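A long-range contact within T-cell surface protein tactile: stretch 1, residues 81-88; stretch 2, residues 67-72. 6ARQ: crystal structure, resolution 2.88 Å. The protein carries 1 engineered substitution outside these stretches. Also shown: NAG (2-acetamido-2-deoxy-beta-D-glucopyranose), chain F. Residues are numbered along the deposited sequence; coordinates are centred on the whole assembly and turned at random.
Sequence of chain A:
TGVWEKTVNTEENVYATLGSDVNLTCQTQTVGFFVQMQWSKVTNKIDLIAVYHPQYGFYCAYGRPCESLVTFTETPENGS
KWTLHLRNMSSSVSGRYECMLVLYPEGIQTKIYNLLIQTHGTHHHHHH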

ATOM      1  N   LYS A  81      24.777 -41.290   8.486  1.00 26.66           N
ATOM      2  CA  LYS A  81      24.458 -41.109   9.896  1.00 25.04           C
ATOM      3  C   LYS A  81      25.266 -39.917  10.427  1.00 25.66           C
ATOM      4  O   LYS A  81      26.468 -40.041  10.678  1.00 25.35           O
ATOM      5  CB  LYS A  81      24.739 -42.393  10.697  1.00 28.73           C
ATOM      6  CG  LYS A  81      23.561 -43.351  10.768  1.00 42.19           C
ATOM      7  CD  LYS A  81      23.939 -44.614  11.533  1.00 53.44           C
ATOM      8  CE  LYS A  81      22.748 -45.471  11.889  1.00 64.66           C
ATOM      9  NZ  LYS A  81      22.000 -44.930  13.055  1.00 72.38           N
ATOM     10  N   TRP A  82      24.613 -38.748  10.526  1.00 19.74           N
ATOM     11  CA  TRP A  82      25.206 -37.500  11.010  1.00 17.91           C
ATOM     12  C   TRP A  82      24.953 -37.428  12.520  1.00 21.33           C
ATOM     13  O   TRP A  82      23.828 -37.171  12.951  1.00 20.58           O
ATOM     14  CB  TRP A  82      24.618 -36.306  10.225  1.00 15.66           C
ATOM     15  CG  TRP A  82      25.119 -34.934  10.583  1.00 15.64           C
ATOM     16  CD1 TRP A  82      24.355 -33.826  10.801  1.00 18.10           C
ATOM     17  CD2 TRP A  82      26.487 -34.497  10.655  1.00 15.40           C
ATOM     18  NE1 TRP A  82      25.156 -32.733  11.030  1.00 17.29           N
ATOM     19  CE2 TRP A  82      26.469 -33.115  10.946  1.00 18.83           C
ATOM     20  CE3 TRP A  82      27.730 -35.143  10.523  1.00 17.08           C
ATOM     21  CZ2 TRP A  82      27.642 -32.371  11.126  1.00 18.13           C
ATOM     22  CZ3 TRP A  82      28.891 -34.405  10.703  1.00 18.51           C
ATOM     23  CH2 TRP A  82      28.840 -33.037  11.004  1.00 18.74           C
ATOM     24  N   THR A  83      25.995 -37.729  13.317  1.00 18.28           N
ATOM     25  CA  THR A  83      25.901 -37.825  14.775  1.00 18.33           C
ATOM     26  C   THR A  83      26.679 -36.737  15.522  1.00 22.35           C
ATOM     27  O   THR A  83      27.790 -36.383  15.130  1.00 22.28           O
ATOM     28  CB  THR A  83      26.407 -39.213  15.226  1.00 26.91           C
ATOM     29  OG1 THR A  83      25.949 -40.215  14.315  1.00 26.94           O
ATOM     30  CG2 THR A  83      25.967 -39.575  16.635  1.00 25.24           C
ATOM     31  N   LEU A  84      26.087 -36.253  16.634  1.00 18.96           N
ATOM     32  CA  LEU A  84      26.652 -35.293  17.586  1.00 18.89           C
ATOM     33  C   LEU A  84      26.738 -35.996  18.948  1.00 23.98           C
ATOM     34  O   LEU A  84      25.711 -36.420  19.487  1.00 23.60           O
ATOM     35  CB  LEU A  84      25.803 -34.005  17.648  1.00 18.35           C
ATOM     36  CG  LEU A  84      26.156 -32.960  18.714  1.00 23.36           C
ATOM     37  CD1 LEU A  84      27.375 -32.138  18.316  1.00 23.65           C
ATOM     38  CD2 LEU A  84      24.986 -32.038  18.968  1.00 25.53           C
ATOM     39  N   HIS A  85      27.961 -36.155  19.476  1.00 21.73           N
ATOM     40  CA  HIS A  85      28.206 -36.863  20.731  1.00 22.99           C
ATOM     41  C   HIS A  85      28.286 -35.924  21.927  1.00 28.99           C
ATOM     42  O   HIS A  85      29.017 -34.932  21.900  1.00 28.63           O
ATOM     43  CB  HIS A  85      29.487 -37.701  20.640  1.00 24.58           C
ATOM     44  CG  HIS A  85      29.457 -38.703  19.531  1.00 27.72           C
ATOM     45  ND1 HIS A  85      28.778 -39.898  19.659  1.00 29.99           N
ATOM     46  CD2 HIS A  85      30.006 -38.642  18.297  1.00 28.98           C
ATOM     47  CE1 HIS A  85      28.943 -40.529  18.510  1.00 29.36           C
ATOM     48  NE2 HIS A  85      29.674 -39.812  17.659  1.00 29.13           N
ATOM     49  N   LEU A  86      27.520 -36.258  22.981  1.00 27.42           N
ATOM     50  CA  LEU A  86      27.457 -35.530  24.250  1.00 28.62           C
ATOM     51  C   LEU A  86      27.659 -36.528  25.382  1.00 35.53           C
ATOM     52  O   LEU A  86      26.898 -37.493  25.483  1.00 35.64           O
ATOM     53  CB  LEU A  86      26.119 -34.773  24.393  1.00 28.17           C
ATOM     54  CG  LEU A  86      25.802 -33.714  23.327  1.00 31.75           C
ATOM     55  CD1 LEU A  86      24.315 -33.480  23.217  1.00 31.46           C
ATOM     56  CD2 LEU A  86      26.537 -32.407  23.594  1.00 34.99           C
ATOM     57  N   ARG A  87      28.718 -36.336  26.190  1.00 34.37           N
ATOM     58  CA  ARG A  87      29.081 -37.246  27.286  1.00 36.50           C
ATOM     59  C   ARG A  87      29.168 -36.520  28.629  1.00 42.99           C
ATOM     60  O   ARG A  87      29.609 -35.371  28.669  1.00 42.49           O
ATOM     61  CB  ARG A  87      30.423 -37.938  26.986  1.00 37.89           C
ATOM     62  CG  ARG A  87      30.408 -38.799  25.729  1.00 47.61           C
ATOM     63  CD  ARG A  87      31.769 -39.385  25.420  1.00 57.35           C
ATOM     64  NE  ARG A  87      31.866 -39.798  24.019  1.00 61.62           N
ATOM     65  CZ  ARG A  87      32.297 -39.015  23.036  1.00 72.32           C
ATOM     66  NH1 ARG A  87      32.684 -37.771  23.291  1.00 59.01           N
ATOM     67  NH2 ARG A  87      32.348 -39.470  21.792  1.00 57.77           N
ATOM     68  N   ASN A  88      28.780 -37.214  29.730  1.00 42.25           N
ATOM     69  CA  ASN A  88      28.774 -36.728  31.123  1.00 44.38           C
ATOM     70  C   ASN A  88      28.161 -35.312  31.190  1.00 48.49           C
ATOM     71  O   ASN A  88      28.800 -34.353  31.637  1.00 49.10           O
ATOM     72  CB  ASN A  88      30.188 -36.771  31.730  1.00 47.56           C
ATOM     73  CG  ASN A  88      30.251 -37.424  33.089  1.00 75.97           C
ATOM     74  OD1 ASN A  88      29.662 -36.953  34.070  1.00 71.19           O
ATOM     75  ND2 ASN A  88      30.996 -38.515  33.184  1.00 70.35           N
TER
HETATM   76  C1  NAG F 201      26.358 -43.885  21.352  1.00 65.45           C
HETATM   77  C2  NAG F 201      27.860 -43.950  21.070  1.00 66.65           C
HETATM   78  C3  NAG F 201      28.448 -45.045  21.964  1.00 68.46           C
HETATM   79  C4  NAG F 201      28.091 -44.819  23.435  1.00 69.09           C
HETATM   80  C5  NAG F 201      26.575 -44.720  23.607  1.00 68.47           C
HETATM   81  C6  NAG F 201      26.151 -44.348  25.010  1.00 69.19           C
HETATM   82  C7  NAG F 201      29.159 -43.942  18.958  1.00 67.89           C
HETATM   83  C8  NAG F 201      29.137 -44.310  17.504  1.00 67.77           C
HETATM   84  N2  NAG F 201      28.059 -44.269  19.663  1.00 67.35           N
HETATM   85  O3  NAG F 201      29.862 -45.084  21.813  1.00 68.85           O
HETATM   86  O4  NAG F 201      28.590 -45.899  24.218  1.00 71.31           O
HETATM   87  O5  NAG F 201      26.059 -43.695  22.740  1.00 66.30           O
HETATM   88  O6  NAG F 201      24.742 -44.175  25.099  1.00 68.68           O
HETATM   89  O7  NAG F 201      30.124 -43.380  19.472  1.00 68.41           O
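Stretch 2, residues 67-72: ESLVTF

In an antiparallel strand pair, backbone hydrogen bonds tie the two chains together while side chains pack on the faces of the sheet, and this pair from tactile illustrates the principle compactly. Residues 70-72 are an extended strand running against the strand that includes 81-86, their N-to-C directions 162° apart and their axes approaching to 4.9 Å. The register places F72 opposite W82, T71 opposite T83 and V70 opposite L84, W82 CA lying 5.0 Å from F72 CA and T83 CA 5.2 Å from T71 CA, with the third pair somewhat closer. T71 and T83 form the hydrogen-bonded pair: T83 N donates to T71 O at 2.9 Å, and T71 N returns the bond to T83 O at 3.0 Å, both nearly straight. The non-hydrogen-bonded pairs flanking it bring CA atoms close to carbonyls instead, V70 CA lying 3.4 Å from T83 O and F72 CA 3.5 Å from K81 O. Beyond the regular strand, L69 belongs to a loop, yet H85 N still reaches L69 O at 2.8 Å, so the ladder of backbone bonds outlasts the strand itself.

Alternation then sorts the side chains. W82, L84, V70 and F72 share one face, where apolar contacts prevail: L84 CD1 packs 3.8 Å from V70 CG1, while F72 CB lies at the edge of the W82 ring, 4.2 Å from W82 CE3. L69, whose CA-to-CB bond points away, nonetheless brings its CG within 4.4 Å of L84 CD1.

T71 and T83 occupy the other face. T71 OG1 is hydrogen-bonded to H85 NE2 at 2.8 Å, near the plane of the imidazole; H85 CE1 also lies 3.2 Å from O7 of the NAG. At the S68 end of stretch 2, the guanidinium of R87 clasps one carbonyl with two nitrogens, NH1 of R87 at 2.8 Å and NH2 of R87 at 3.0 Å from S68 O.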

ATOM      1  N   GLU A  67      37.588 -34.220  18.069  1.00 41.21           N
ATOM      2  CA  GLU A  67      37.662 -35.567  17.500  1.00 40.31           C
ATOM      3  C   GLU A  67      36.479 -36.442  17.943  1.00 40.72           C
ATOM      4  O   GLU A  67      35.937 -37.181  17.124  1.00 39.69           O
ATOM      5  CB  GLU A  67      39.000 -36.217  17.910  1.00 44.12           C
ATOM      6  CG  GLU A  67      39.297 -37.560  17.259  1.00 57.38           C
ATOM      7  CD  GLU A  67      40.701 -37.796  16.727  1.00 83.06           C
ATOM      8  OE1 GLU A  67      40.921 -38.873  16.128  1.00 78.86           O
ATOM      9  OE2 GLU A  67      41.576 -36.915  16.895  1.00 80.43           O
ATOM     10  N   SER A  68      36.074 -36.341  19.221  1.00 35.57           N
ATOM     11  CA  SER A  68      34.979 -37.132  19.788  1.00 34.00           C
ATOM     12  C   SER A  68      33.669 -36.311  19.950  1.00 33.72           C
ATOM     13  O   SER A  68      32.797 -36.694  20.731  1.00 33.13           O
ATOM     14  CB  SER A  68      35.410 -37.732  21.125  1.00 39.28           C
ATOM     15  OG  SER A  68      35.905 -36.744  22.015  1.00 48.41           O
ATOM     16  N   LEU A  69      33.512 -35.222  19.177  1.00 27.36           N
ATOM     17  CA  LEU A  69      32.327 -34.364  19.236  1.00 25.16           C
ATOM     18  C   LEU A  69      31.314 -34.717  18.136  1.00 26.34           C
ATOM     19  O   LEU A  69      30.116 -34.736  18.414  1.00 25.26           O
ATOM     20  CB  LEU A  69      32.734 -32.879  19.142  1.00 25.23           C
ATOM     21  CG  LEU A  69      31.654 -31.813  19.395  1.00 28.99           C
ATOM     22  CD1 LEU A  69      31.255 -31.750  20.869  1.00 30.01           C
ATOM     23  CD2 LEU A  69      32.140 -30.454  18.955  1.00 30.88           C
ATOM     24  N   VAL A  70      31.785 -34.973  16.898  1.00 21.77           N
ATOM     25  CA  VAL A  70      30.923 -35.318  15.754  1.00 20.05           C
ATOM     26  C   VAL A  70      31.478 -36.524  14.977  1.00 23.17           C
ATOM     27  O   VAL A  70      32.687 -36.765  14.986  1.00 23.54           O
ATOM     28  CB  VAL A  70      30.651 -34.126  14.796  1.00 23.10           C
ATOM     29  CG1 VAL A  70      29.643 -33.149  15.391  1.00 22.25           C
ATOM     30  CG2 VAL A  70      31.941 -33.414  14.381  1.00 23.57           C
ATOM     31  N   THR A  71      30.577 -37.279  14.315  1.00 18.58           N
ATOM     32  CA  THR A  71      30.890 -38.463  13.505  1.00 18.76           C
ATOM     33  C   THR A  71      29.942 -38.533  12.296  1.00 21.28           C
ATOM     34  O   THR A  71      28.753 -38.226  12.417  1.00 19.95           O
ATOM     35  CB  THR A  71      30.805 -39.761  14.356  1.00 26.23           C
ATOM     36  OG1 THR A  71      31.521 -39.596  15.579  1.00 27.17           O
ATOM     37  CG2 THR A  71      31.342 -40.996  13.627  1.00 24.86           C
ATOM     38  N   PHE A  72      30.479 -38.949  11.141  1.00 18.11           N
ATOM     39  CA  PHE A  72      29.740 -39.148   9.899  1.00 17.72           C
ATOM     40  C   PHE A  72      29.998 -40.575   9.414  1.00 23.53           C
ATOM     41  O   PHE A  72      31.119 -40.891   9.017  1.00 23.88           O
ATOM     42  CB  PHE A  72      30.138 -38.096   8.845  1.00 19.02           C
ATOM     43  CG  PHE A  72      29.623 -38.362   7.450  1.00 20.91           C
ATOM     44  CD1 PHE A  72      28.318 -38.041   7.099  1.00 23.38           C
ATOM     45  CD2 PHE A  72      30.449 -38.921   6.481  1.00 24.40           C
ATOM     46  CE1 PHE A  72      27.846 -38.276   5.806  1.00 24.93           C
ATOM     47  CE2 PHE A  72      29.972 -39.168   5.190  1.00 27.87           C
ATOM     48  CZ  PHE A  72      28.673 -38.844   4.862  1.00 25.37           C
TER